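Local structure of sulfur oxidation protein soxB (Thermus thermophilus, 2WDD) at residues 473-479 / 547-553; 150-154 / 344-348. The protein hydrolyses sulfur-sulfur bonds as the manganese-binding thiosulfohydrolase of the Sox sulfur oxidation pathway, releasing sulfate from a cysteine S-thiosulfonate. All coordinates share one frame. Where two conformers were deposited one is given. Residues are numbered along the deposited sequence.

Contact 1: residues 473-479 / 547-553; sequences RYVLDPD and NVKVIGR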
loop_
_atom_site.group_PDB
_atom_site.type_symbol
_atom_site.label_atom_id
_atom_site.label_comp_id
_atom_site.label_asym_id
_atom_site.label_seq_id
_atom_site.Cartn_x
_atom_site.Cartn_y
_atom_site.Cartn_z
ATOM N N ARG A 473 20.449 5.230 -15.983
ATOM C CA ARG A 473 21.245 4.750 -14.856
ATOM C C ARG A 473 21.702 5.996 -14.098
ATOM O O ARG A 473 21.930 7.045 -14.710
ATOM C CB ARG A 473 22.470 3.965 -15.342
ATOM C CG ARG A 473 22.197 2.498 -15.612
ATOM C CD ARG A 473 23.361 1.826 -16.331
ATOM N NE ARG A 473 24.599 1.857 -15.556
ATOM C CZ ARG A 473 25.076 0.829 -14.860
ATOM N NH1 ARG A 473 24.409 -0.317 -14.823
ATOM N NH2 ARG A 473 26.220 0.945 -14.196
ATOM N N TYR A 474 21.806 5.903 -12.779
ATOM C CA TYR A 474 22.241 7.047 -11.994
ATOM C C TYR A 474 22.815 6.635 -10.653
ATOM O O TYR A 474 22.747 5.464 -10.262
ATOM C CB TYR A 474 21.099 8.068 -11.805
ATOM C CG TYR A 474 19.954 7.631 -10.897
ATOM C CD1 TYR A 474 19.819 8.156 -9.616
ATOM C CD2 TYR A 474 18.941 6.793 -11.368
ATOM C CE1 TYR A 474 18.742 7.818 -8.799
ATOM C CE2 TYR A 474 17.864 6.439 -10.554
ATOM C CZ TYR A 474 17.776 6.941 -9.267
ATOM O OH TYR A 474 16.718 6.562 -8.454
ATOM N N VAL A 475 23.448 7.596 -9.993
ATOM C CA VAL A 475 24.008 7.400 -8.671
ATOM C C VAL A 475 23.152 8.232 -7.737
ATOM O O VAL A 475 22.827 9.389 -8.039
ATOM C CB VAL A 475 25.485 7.845 -8.598
ATOM C CG1 VAL A 475 25.993 7.760 -7.176
ATOM C CG2 VAL A 475 26.342 6.993 -9.519
ATOM N N LEU A 476 22.740 7.620 -6.632
ATOM C CA LEU A 476 21.913 8.294 -5.651
ATOM C C LEU A 476 22.694 8.387 -4.361
ATOM O O LEU A 476 23.273 7.397 -3.916
ATOM C CB LEU A 476 20.647 7.480 -5.378
ATOM C CG LEU A 476 19.771 8.001 -4.238
ATOM C CD1 LEU A 476 19.063 9.289 -4.674
ATOM C CD2 LEU A 476 18.761 6.932 -3.788
ATOM N N ASP A 477 22.691 9.570 -3.752
ATOM C CA ASP A 477 23.305 9.757 -2.444
ATOM C C ASP A 477 22.228 10.326 -1.543
ATOM O O ASP A 477 21.984 11.528 -1.536
ATOM C CB ASP A 477 24.502 10.713 -2.482
ATOM C CG ASP A 477 25.161 10.857 -1.117
ATOM O OD1 ASP A 477 24.583 10.366 -0.122
ATOM O OD2 ASP A 477 26.246 11.468 -1.030
ATOM N N PRO A 478 21.529 9.460 -0.807
ATOM C CA PRO A 478 20.428 9.903 0.043
ATOM C C PRO A 478 20.809 10.966 1.073
ATOM O O PRO A 478 19.971 11.781 1.471
ATOM C CB PRO A 478 19.963 8.613 0.730
ATOM C CG PRO A 478 21.120 7.697 0.654
ATOM C CD PRO A 478 21.837 8.031 -0.626
ATOM N N ASP A 479 22.074 10.981 1.481
ATOM C CA ASP A 479 22.530 11.920 2.498
ATOM C C ASP A 479 23.039 13.258 1.960
ATOM O O ASP A 479 23.380 14.149 2.742
ATOM C CB ASP A 479 23.590 11.271 3.383
ATOM C CG ASP A 479 23.055 10.064 4.131
ATOM O OD1 ASP A 479 22.050 10.221 4.853
ATOM O OD2 ASP A 479 23.661 8.980 4.014
ATOM N N ASN A 547 19.613 -0.275 -11.752
ATOM C CA ASN A 547 20.205 0.794 -12.547
ATOM C C ASN A 547 20.641 1.962 -11.672
ATOM O O ASN A 547 20.885 3.060 -12.167
ATOM C CB ASN A 547 19.181 1.296 -13.554
ATOM C CG ASN A 547 17.951 1.874 -12.884
ATOM O OD1 ASN A 547 17.494 1.374 -11.843
ATOM N ND2 ASN A 547 17.421 2.954 -13.457
ATOM N N VAL A 548 20.732 1.725 -10.371
ATOM C CA VAL A 548 21.118 2.773 -9.436
ATOM C C VAL A 548 22.196 2.297 -8.477
ATOM O O VAL A 548 22.133 1.183 -7.966
ATOM C CB VAL A 548 19.900 3.311 -8.641
ATOM C CG1 VAL A 548 20.247 4.628 -7.955
ATOM C CG2 VAL A 548 18.687 3.481 -9.548
ATOM N N LYS A 549 23.163 3.167 -8.227
ATOM C CA LYS A 549 24.229 2.910 -7.267
ATOM C C LYS A 549 23.920 3.829 -6.085
ATOM O O LYS A 549 23.696 5.026 -6.277
ATOM C CB LYS A 549 25.576 3.277 -7.895
ATOM C CG LYS A 549 26.746 3.364 -6.928
ATOM C CD LYS A 549 28.068 3.454 -7.689
ATOM C CE LYS A 549 28.973 4.542 -7.126
ATOM N NZ LYS A 549 30.249 4.667 -7.891
ATOM N N VAL A 550 23.857 3.274 -4.882
ATOM C CA VAL A 550 23.520 4.045 -3.701
ATOM C C VAL A 550 24.713 4.337 -2.806
ATOM O O VAL A 550 25.262 3.440 -2.167
ATOM C CB VAL A 550 22.408 3.363 -2.889
ATOM C CG1 VAL A 550 21.916 4.284 -1.773
ATOM C CG2 VAL A 550 21.257 2.936 -3.799
ATOM N N ILE A 551 25.084 5.607 -2.726
ATOM C CA ILE A 551 26.211 5.990 -1.895
ATOM C C ILE A 551 25.858 5.745 -0.438
ATOM O O ILE A 551 24.780 6.133 0.020
ATOM C CB ILE A 551 26.573 7.486 -2.094
ATOM C CG1 ILE A 551 26.878 7.783 -3.561
ATOM C CG2 ILE A 551 27.757 7.871 -1.189
ATOM C CD1 ILE A 551 27.949 6.884 -4.159
ATOM N N GLY A 552 26.788 5.141 0.300
ATOM C CA GLY A 552 26.642 4.931 1.726
ATOM C C GLY A 552 25.726 3.807 2.171
ATOM O O GLY A 552 25.440 3.677 3.361
ATOM N N ARG A 553 25.251 3.001 1.226
ATOM C CA ARG A 553 24.365 1.881 1.569
ATOM C C ARG A 553 24.692 0.676 0.714
ATOM O O ARG A 553 25.167 0.815 -0.407
ATOM C CB ARG A 553 22.893 2.238 1.290
ATOM C CG ARG A 553 22.406 3.547 1.868
ATOM C CD ARG A 553 22.153 3.441 3.356
ATOM N NE ARG A 553 21.517 4.664 3.818
ATOM C CZ ARG A 553 22.163 5.812 3.991
ATOM N NH1 ARG A 553 23.471 5.873 3.780
ATOM N NH2 ARG A 553 21.502 6.894 4.374
HETATM O O HOH W 1 25.415 8.350 2.209
#

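Contact 2: residues 150-154 / 344-348; sequences RWQNL and DVEAF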
loop_
_atom_site.group_PDB
_atom_site.type_symbol
_atom_site.label_atom_id
_atom_site.label_comp_id
_atom_site.label_asym_id
_atom_site.label_seq_id
_atom_site.Cartn_x
_atom_site.Cartn_y
_atom_site.Cartn_z
ATOM N N ARG A 150 -19.311 -5.127 -1.350
ATOM C CA ARG A 150 -20.182 -6.250 -1.018
ATOM C C ARG A 150 -19.433 -7.268 -0.175
ATOM O O ARG A 150 -19.999 -7.862 0.740
ATOM C CB ARG A 150 -20.787 -6.891 -2.271
ATOM C CG ARG A 150 -21.801 -5.981 -2.954
ATOM C CD ARG A 150 -22.635 -6.690 -4.016
ATOM N NE ARG A 150 -23.599 -5.770 -4.626
ATOM C CZ ARG A 150 -24.758 -5.416 -4.074
ATOM N NH1 ARG A 150 -25.128 -5.928 -2.909
ATOM N NH2 ARG A 150 -25.556 -4.553 -4.690
ATOM N N TRP A 151 -18.140 -7.433 -0.444
ATOM C CA TRP A 151 -17.342 -8.333 0.371
ATOM C C TRP A 151 -17.181 -7.781 1.793
ATOM O O TRP A 151 -17.330 -8.517 2.776
ATOM C CB TRP A 151 -15.977 -8.617 -0.260
ATOM C CG TRP A 151 -15.063 -9.197 0.753
ATOM C CD1 TRP A 151 -15.142 -10.451 1.300
ATOM C CD2 TRP A 151 -14.043 -8.507 1.481
ATOM N NE1 TRP A 151 -14.197 -10.595 2.281
ATOM C CE2 TRP A 151 -13.524 -9.410 2.429
ATOM C CE3 TRP A 151 -13.516 -7.212 1.423
ATOM C CZ2 TRP A 151 -12.481 -9.069 3.295
ATOM C CZ3 TRP A 151 -12.486 -6.875 2.286
ATOM C CH2 TRP A 151 -11.987 -7.797 3.215
ATOM N N GLN A 152 -16.907 -6.482 1.921
ATOM C CA GLN A 152 -16.774 -5.898 3.255
ATOM C C GLN A 152 -18.045 -6.182 4.056
ATOM O O GLN A 152 -17.994 -6.469 5.256
ATOM C CB GLN A 152 -16.562 -4.386 3.177
ATOM C CG GLN A 152 -15.166 -3.934 2.767
ATOM C CD GLN A 152 -15.114 -2.427 2.590
ATOM O OE1 GLN A 152 -15.919 -1.858 1.855
ATOM N NE2 GLN A 152 -14.212 -1.767 3.305
ATOM N N ASN A 153 -19.183 -6.123 3.371
ATOM C CA ASN A 153 -20.469 -6.367 4.016
ATOM C C ASN A 153 -20.635 -7.823 4.455
ATOM O O ASN A 153 -21.260 -8.095 5.484
ATOM C CB ASN A 153 -21.610 -5.949 3.089
ATOM C CG ASN A 153 -21.761 -4.445 2.999
ATOM O OD1 ASN A 153 -21.151 -3.702 3.769
ATOM N ND2 ASN A 153 -22.572 -3.985 2.050
ATOM N N LEU A 154 -20.085 -8.759 3.684
ATOM C CA LEU A 154 -20.154 -10.165 4.055
ATOM C C LEU A 154 -19.313 -10.414 5.313
ATOM O O LEU A 154 -19.735 -11.120 6.227
ATOM C CB LEU A 154 -19.666 -11.062 2.919
ATOM C CG LEU A 154 -20.577 -11.181 1.701
ATOM C CD1 LEU A 154 -19.874 -11.932 0.577
ATOM C CD2 LEU A 154 -21.876 -11.884 2.098
ATOM N N ASP A 344 -19.469 -18.549 1.855
ATOM C CA ASP A 344 -20.269 -17.483 1.263
ATOM C C ASP A 344 -19.423 -16.564 0.388
ATOM O O ASP A 344 -19.868 -16.114 -0.675
ATOM C CB ASP A 344 -21.059 -16.691 2.315
ATOM C CG ASP A 344 -20.181 -16.111 3.423
ATOM O OD1 ASP A 344 -19.039 -16.582 3.612
ATOM O OD2 ASP A 344 -20.668 -15.198 4.126
ATOM N N VAL A 345 -18.192 -16.307 0.827
ATOM C CA VAL A 345 -17.283 -15.462 0.072
ATOM C C VAL A 345 -16.822 -16.155 -1.203
ATOM O O VAL A 345 -16.754 -15.536 -2.263
ATOM C CB VAL A 345 -16.080 -15.017 0.930
ATOM C CG1 VAL A 345 -15.075 -14.243 0.075
ATOM C CG2 VAL A 345 -16.559 -14.176 2.109
ATOM N N GLU A 346 -16.489 -17.439 -1.094
ATOM C CA GLU A 346 -16.052 -18.213 -2.247
ATOM C C GLU A 346 -17.147 -18.205 -3.309
ATOM O O GLU A 346 -16.887 -17.977 -4.493
ATOM C CB GLU A 346 -15.743 -19.658 -1.840
ATOM C CG GLU A 346 -14.577 -19.799 -0.873
ATOM C CD GLU A 346 -13.249 -19.414 -1.499
ATOM O OE1 GLU A 346 -13.165 -19.389 -2.744
ATOM O OE2 GLU A 346 -12.292 -19.135 -0.747
ATOM N N ALA A 347 -18.381 -18.432 -2.869
ATOM C CA ALA A 347 -19.526 -18.455 -3.774
ATOM C C ALA A 347 -19.764 -17.084 -4.396
ATOM O O ALA A 347 -20.042 -16.973 -5.592
ATOM C CB ALA A 347 -20.780 -18.931 -3.031
ATOM N N PHE A 348 -19.641 -16.041 -3.579
ATOM C CA PHE A 348 -19.837 -14.678 -4.045
ATOM C C PHE A 348 -18.830 -14.327 -5.138
ATOM O O PHE A 348 -19.189 -13.760 -6.162
ATOM C CB PHE A 348 -19.721 -13.695 -2.880
ATOM C CG PHE A 348 -19.679 -12.252 -3.301
ATOM C CD1 PHE A 348 -20.825 -11.612 -3.748
ATOM C CD2 PHE A 348 -18.498 -11.526 -3.229
ATOM C CE1 PHE A 348 -20.789 -10.272 -4.133
ATOM C CE2 PHE A 348 -18.460 -10.187 -3.604
ATOM C CZ PHE A 348 -19.603 -9.562 -4.052
#

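Contact 1: residues 473-479 / 547-553
A salt bridge closes the C-terminal end of this parallel two-strand pairing: Arg-553 NH2 lies 3.0 Å and NH1 3.1 Å from Asp-479 OD2, with a weak third bond from NH2 to OD1 at 3.4 Å. Both side chains have further partners near the chain's start, since Asp-479 OD1 accepts from Lys-56 N and Arg-553 NH2 also donates to Ala-54 O. A water lies between Asp-479 OD2 (2.6 Å) and Ile-551 O (3.2 Å). Strands 473-476 and 548-550 run 12° from parallel, 4.7 Å apart, and the backbone hydrogen bonds between the segments alternate: Tyr-474 N to Asn-547 O (3.1 Å), Lys-549 N to Tyr-474 O (3.1 Å), Leu-476 N to Lys-549 O (2.8 Å) and Ile-551 N to Leu-476 O (2.8 Å). Beyond them, Asp-477 OD1 accepts from Asp-479 N in an Asx turn, and Val-550 to Arg-553 form a type II turn with Gly-552 at positive phi. The pairing joins the chain's last strand to the small mixed sheet of the 5'-nucleotidase-type C-terminal domain. Tyr-474, Leu-476, Val-548 and Val-550 share one face, where Tyr-474 and Val-550 touch Leu-377; Val-475 and Lys-549 lie on the other, and Val-475 CG1 packs at 3.7 Å on CD1 of Ile-551, just past the strand. Val-548 CG1 makes a CH-pi contact, 3.7 Å from the Tyr-474 ring centroid and 15° off its normal.

Contact 2: residues 150-154 / 344-348
Two helices pack antiparallel here through apolar side chains, their local axes 10.7 Å apart at an angle of 163°. The contact joins helix 146-155, which follows strand 124-129 and the manganese ligand Asp-132 in the N-terminal metallophosphatase-type domain, to helix 343-353, which follows edge strand 323-333 of the same sheet. The nearest CA atoms are those of Trp-151 and Val-345, 7.1 Å apart, so side chains span the gap. Among the apolar contacts, Leu-154 CD1 lies 3.9 Å from Phe-348 CB and 4.3 Å from Val-345 CG2, while Trp-151 CD1 meets Val-345 CG1 at 4.0 Å. Trp-151 and Val-345 also touch Met-104 of helix 104-120, which makes this a three-helix packing site. The polar groups do not pair across the interface. Trp-151 NE1 is hydrogen-bonded to Thr-108 OG1, Arg-150 NE forms a salt bridge with Glu-146 in its own helix, and Asp-344 OD2 forms one with Arg-112, whose NH2 also binds Leu-154 O; Arg-112 thus connects both helices. The indole lies about 10 Å from the side chain of His-38 and about 14 Å from a bound manganese, near the dimanganese site but outside its coordination shell. Phe-348 reaches across toward the start of 150-154, where its CZ comes within 3.4 Å of Arg-150 CB.

How the contacts relate
Contact 2 closes in sequence before contact 1 opens, and the two share no helix or strand. They sit on opposite sides of the chain's centre, with their own centres 46 Å apart and nearest atoms about 34 Å apart. Both are partly buried, at similar distances from the chain's centre (24 and 22 Å), so chemistry separates them more than depth. Contact 1 buries 630 Å² with backbone bonding and a salt bridge across the interface, as suits a strand added to a sheet; contact 2 buries 301 Å² by side-chain packing, with its charges bonded elsewhere. Contact 2 lies nearer the manganese-binding residues, whereas contact 1 lies away from the metal and ligand sites.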